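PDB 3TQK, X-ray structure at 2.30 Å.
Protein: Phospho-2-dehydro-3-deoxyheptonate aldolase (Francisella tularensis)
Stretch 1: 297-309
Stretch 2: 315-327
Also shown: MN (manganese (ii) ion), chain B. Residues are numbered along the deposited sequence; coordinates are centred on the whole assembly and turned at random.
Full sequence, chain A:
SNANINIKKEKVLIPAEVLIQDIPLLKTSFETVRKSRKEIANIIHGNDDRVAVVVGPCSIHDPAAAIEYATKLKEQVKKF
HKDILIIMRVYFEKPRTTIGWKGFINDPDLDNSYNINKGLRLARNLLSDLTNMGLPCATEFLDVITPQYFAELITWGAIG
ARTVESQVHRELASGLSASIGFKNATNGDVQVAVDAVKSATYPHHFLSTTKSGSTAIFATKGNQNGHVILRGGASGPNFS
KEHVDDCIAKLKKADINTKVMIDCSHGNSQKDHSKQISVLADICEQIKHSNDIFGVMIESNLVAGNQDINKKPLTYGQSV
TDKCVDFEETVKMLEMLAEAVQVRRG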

# COMPACT_ATOMS: atom_id res chain seq x y z
N MSE A 297 14.72 16.31 -6.13
CA MSE A 297 13.46 16.92 -5.70
C MSE A 297 13.78 18.00 -4.69
O MSE A 297 14.62 17.80 -3.83
CB MSE A 297 12.53 15.91 -5.05
CG MSE A 297 12.46 14.57 -5.74
SE MSE A 297 10.92 13.53 -5.11
CE MSE A 297 9.49 14.76 -5.65
N ILE A 298 13.09 19.13 -4.80
CA ILE A 298 13.23 20.23 -3.87
C ILE A 298 11.84 20.64 -3.41
O ILE A 298 10.93 20.75 -4.23
CB ILE A 298 13.86 21.45 -4.55
CG1 ILE A 298 15.26 21.12 -5.06
CG2 ILE A 298 13.88 22.65 -3.59
CD1 ILE A 298 15.79 22.17 -6.01
N GLU A 299 11.68 20.87 -2.11
CA GLU A 299 10.41 21.36 -1.57
C GLU A 299 10.53 22.87 -1.40
O GLU A 299 11.35 23.36 -0.62
CB GLU A 299 10.02 20.64 -0.27
CG GLU A 299 9.35 19.28 -0.52
CD GLU A 299 8.82 18.59 0.74
OE1 GLU A 299 9.53 18.56 1.78
OE2 GLU A 299 7.69 18.05 0.68
N SER A 300 9.74 23.60 -2.18
CA SER A 300 9.91 25.03 -2.36
C SER A 300 8.56 25.75 -2.39
O SER A 300 7.58 25.20 -2.87
CB SER A 300 10.66 25.27 -3.68
OG SER A 300 10.57 26.62 -4.12
N ASN A 301 8.53 26.98 -1.89
CA ASN A 301 7.28 27.78 -1.92
C ASN A 301 7.61 29.27 -1.99
O ASN A 301 8.77 29.64 -2.13
CB ASN A 301 6.41 27.45 -0.70
CG ASN A 301 4.90 27.41 -1.02
OD1 ASN A 301 4.38 28.20 -1.83
ND2 ASN A 301 4.19 26.49 -0.37
N LEU A 302 6.59 30.11 -1.89
CA LEU A 302 6.75 31.56 -1.96
C LEU A 302 7.39 32.12 -0.70
O LEU A 302 8.34 32.90 -0.76
CB LEU A 302 5.40 32.24 -2.21
CG LEU A 302 4.74 31.90 -3.55
CD1 LEU A 302 3.27 32.34 -3.57
CD2 LEU A 302 5.52 32.53 -4.70
N VAL A 303 6.85 31.71 0.46
CA VAL A 303 7.41 32.09 1.77
C VAL A 303 8.04 30.85 2.40
O VAL A 303 7.52 29.74 2.25
CB VAL A 303 6.32 32.68 2.70
CG1 VAL A 303 6.90 33.03 4.08
CG2 VAL A 303 5.68 33.90 2.05
N ALA A 304 9.17 31.03 3.08
CA ALA A 304 9.92 29.91 3.66
C ALA A 304 9.22 29.30 4.89
O ALA A 304 8.40 29.95 5.54
CB ALA A 304 11.35 30.36 4.03
N GLY A 305 9.56 28.04 5.17
CA GLY A 305 9.13 27.34 6.38
C GLY A 305 7.75 26.71 6.27
O GLY A 305 7.35 26.28 5.19
N ASN A 306 7.05 26.66 7.39
CA ASN A 306 5.67 26.18 7.42
C ASN A 306 4.82 26.81 8.53
O ASN A 306 5.32 27.58 9.36
CB ASN A 306 5.63 24.64 7.53
CG ASN A 306 6.00 24.13 8.92
OD1 ASN A 306 6.14 24.90 9.88
ND2 ASN A 306 6.17 22.82 9.04
N GLN A 307 3.53 26.48 8.52
CA GLN A 307 2.57 26.90 9.55
C GLN A 307 1.56 25.79 9.87
O GLN A 307 1.44 24.80 9.14
CB GLN A 307 1.82 28.16 9.09
CG GLN A 307 0.91 27.92 7.86
CD GLN A 307 0.44 29.21 7.22
OE1 GLN A 307 0.29 30.23 7.89
NE2 GLN A 307 0.21 29.17 5.91
N ASP A 308 0.84 25.99 10.96
CA ASP A 308 -0.25 25.10 11.36
C ASP A 308 -1.48 25.38 10.48
O ASP A 308 -1.85 26.55 10.27
CB ASP A 308 -0.58 25.35 12.85
CG ASP A 308 -1.43 24.23 13.48
OD1 ASP A 308 -2.20 23.55 12.77
OD2 ASP A 308 -1.33 24.05 14.71
N ILE A 309 -2.10 24.32 9.98
CA ILE A 309 -3.31 24.43 9.15
C ILE A 309 -4.49 25.12 9.87
O ILE A 309 -5.41 25.63 9.21
CB ILE A 309 -3.78 23.02 8.65
CG1 ILE A 309 -4.81 23.16 7.51
CG2 ILE A 309 -4.34 22.18 9.81
CD1 ILE A 309 -4.31 22.70 6.19
N THR A 315 -0.92 32.52 6.66
CA THR A 315 0.07 33.27 5.89
C THR A 315 -0.02 32.82 4.43
O THR A 315 0.02 31.62 4.15
CB THR A 315 1.51 33.04 6.42
OG1 THR A 315 1.62 33.48 7.78
CG2 THR A 315 2.54 33.78 5.57
N TYR A 316 -0.18 33.78 3.52
CA TYR A 316 -0.22 33.49 2.08
C TYR A 316 1.11 32.91 1.62
O TYR A 316 2.18 33.36 2.06
CB TYR A 316 -0.56 34.76 1.28
CG TYR A 316 -0.56 34.58 -0.23
CD1 TYR A 316 -1.64 33.99 -0.89
CD2 TYR A 316 0.52 35.01 -1.00
CE1 TYR A 316 -1.64 33.82 -2.28
CE2 TYR A 316 0.53 34.85 -2.39
CZ TYR A 316 -0.56 34.25 -3.02
OH TYR A 316 -0.55 34.11 -4.39
N GLY A 317 1.03 31.90 0.77
CA GLY A 317 2.21 31.33 0.12
C GLY A 317 3.16 30.53 0.99
O GLY A 317 4.26 30.19 0.55
N GLN A 318 2.76 30.22 2.23
CA GLN A 318 3.60 29.43 3.12
C GLN A 318 3.04 28.02 3.32
O GLN A 318 1.82 27.84 3.47
CB GLN A 318 3.76 30.13 4.47
CG GLN A 318 4.86 29.54 5.32
CD GLN A 318 4.93 30.18 6.68
OE1 GLN A 318 3.90 30.37 7.33
NE2 GLN A 318 6.13 30.51 7.12
N SER A 319 3.92 27.02 3.34
CA SER A 319 3.49 25.63 3.46
C SER A 319 2.66 25.41 4.72
O SER A 319 2.97 25.92 5.79
CB SER A 319 4.67 24.67 3.48
OG SER A 319 4.21 23.33 3.57
N VAL A 320 1.60 24.64 4.55
CA VAL A 320 0.73 24.21 5.63
C VAL A 320 1.10 22.79 6.10
O VAL A 320 0.55 22.29 7.08
CB VAL A 320 -0.74 24.28 5.15
CG1 VAL A 320 -1.37 22.88 5.06
CG2 VAL A 320 -1.54 25.26 5.99
N THR A 321 2.04 22.16 5.39
CA THR A 321 2.58 20.84 5.75
C THR A 321 4.10 20.97 6.01
O THR A 321 4.50 21.69 6.92
CB THR A 321 2.23 19.76 4.67
OG1 THR A 321 2.64 20.20 3.37
CG2 THR A 321 0.74 19.47 4.66
N ASP A 322 4.94 20.30 5.21
CA ASP A 322 6.38 20.29 5.48
C ASP A 322 7.02 21.65 5.18
O ASP A 322 6.50 22.44 4.39
CB ASP A 322 7.11 19.18 4.69
CG ASP A 322 6.71 17.75 5.13
OD1 ASP A 322 6.38 17.52 6.32
OD2 ASP A 322 6.78 16.84 4.27
N LYS A 323 8.15 21.90 5.82
CA LYS A 323 8.89 23.15 5.63
C LYS A 323 9.50 23.19 4.23
O LYS A 323 10.12 22.23 3.78
CB LYS A 323 9.96 23.30 6.71
CG LYS A 323 9.38 23.54 8.11
CD LYS A 323 10.41 23.43 9.25
CE LYS A 323 9.77 23.77 10.61
NZ LYS A 323 10.55 23.27 11.77
N CYS A 324 9.30 24.31 3.54
CA CYS A 324 9.83 24.53 2.20
C CYS A 324 10.81 25.70 2.21
O CYS A 324 10.69 26.61 3.03
CB CYS A 324 8.69 24.86 1.24
SG CYS A 324 7.43 23.56 1.05
N VAL A 325 11.77 25.66 1.29
CA VAL A 325 12.62 26.83 1.03
C VAL A 325 11.83 27.89 0.25
O VAL A 325 10.87 27.55 -0.44
CB VAL A 325 13.93 26.47 0.29
CG1 VAL A 325 14.72 25.45 1.08
CG2 VAL A 325 13.65 25.94 -1.13
N ASP A 326 12.20 29.16 0.38
CA ASP A 326 11.56 30.20 -0.43
C ASP A 326 12.09 30.17 -1.88
O ASP A 326 13.00 29.41 -2.19
CB ASP A 326 11.65 31.60 0.24
CG ASP A 326 13.08 32.08 0.46
OD1 ASP A 326 13.92 31.96 -0.46
OD2 ASP A 326 13.35 32.63 1.55
N PHE A 327 11.49 30.98 -2.75
CA PHE A 327 11.83 30.97 -4.18
C PHE A 327 13.24 31.52 -4.45
O PHE A 327 13.96 30.99 -5.30
CB PHE A 327 10.82 31.78 -4.99
CG PHE A 327 10.90 31.51 -6.47
CD1 PHE A 327 10.32 30.37 -7.01
CD2 PHE A 327 11.57 32.39 -7.31
CE1 PHE A 327 10.40 30.12 -8.37
CE2 PHE A 327 11.65 32.13 -8.67
CZ PHE A 327 11.07 31.00 -9.19
MN MN B . 6.64 16.85 1.94
O HOH W 1 6.70 27.22 2.84
O HOH W 2 10.55 33.69 2.58

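Gln307, Asn306 and Gln318 carry much of this contact, and all three work in the same way: polar amide side chains that bond to backbone groups of the other stretch. Little regular sheet joins the two segments. Glu299 O accepts from Val325 N at 3.0 Å, and Asn301 N donates to Val325 O at 2.8 Å, so Ser300 and Val325 form a single bridge. At the corner formed by Ala304 and Gly305, the backbones of Gly305 and Cys324 pair in antiparallel fashion: Gly305 N to Cys324 O is 2.8 Å and Cys324 N to Gly305 O is 3.2 Å. Between these clusters, Val303 N reaches Gly317 O at 3.0 Å, nearly straight.

Gln307 is the most heavily covered residue. Its backbone N is held by Ser319 O at 2.8 Å, which anchors the side chain beside the turn running from Thr315 to Gln318. There the amide uses both of its ends: Gln307 OE1 accepts from Thr315 N at 2.9 Å, while Gln307 NE2 donates to Thr315 O at 3.0 Å and, weakly, to Gln318 O at 3.2 Å. One planar group thus acts as a surrogate strand edge for a type II turn.

Asn306 applies the rule over a shorter reach. With chi1 in the p well, its ND2 donates to Thr321 O at 2.9 Å and lies 3.4 Å from Lys323 CG. Gln318 answers from the second stretch: extended through two t rotamers, its NE2 donates to Ala304 O at 2.8 Å in an almost linear bond, tying down the corner.

Two glycines fit the path. Gly305 and Gly317 both have positive phi, and at Gly317 a CB would point at the first stretch and clash with Leu302 CB. Nearby, Asn301 OD1 accepts from Leu302 N at 2.9 Å, bracing its own loop.

A water joins Val303 O and Ser319 N, and adds a second donor to Gly305 O. Its O atom donates to Val303 O (2.7 Å) and Gly305 O (2.6 Å) and accepts from Ser319 N (2.8 Å), bridging the two stretches.

Apolar contacts are few: Ile309 CD1 presses on Val320 CG1 at 3.2 Å, Leu302 CD1 meets Tyr316 CE2 at 3.9 Å, and Ile298 CG2 touches Val325 CG2 at 4.1 Å. Manganese adds a last clamp, its MN atom bound by Glu299 OE2 at 2.0 Å and Asp322 OD2 at 2.3 Å, one ligand from each stretch, with the remaining ligands elsewhere in the structure.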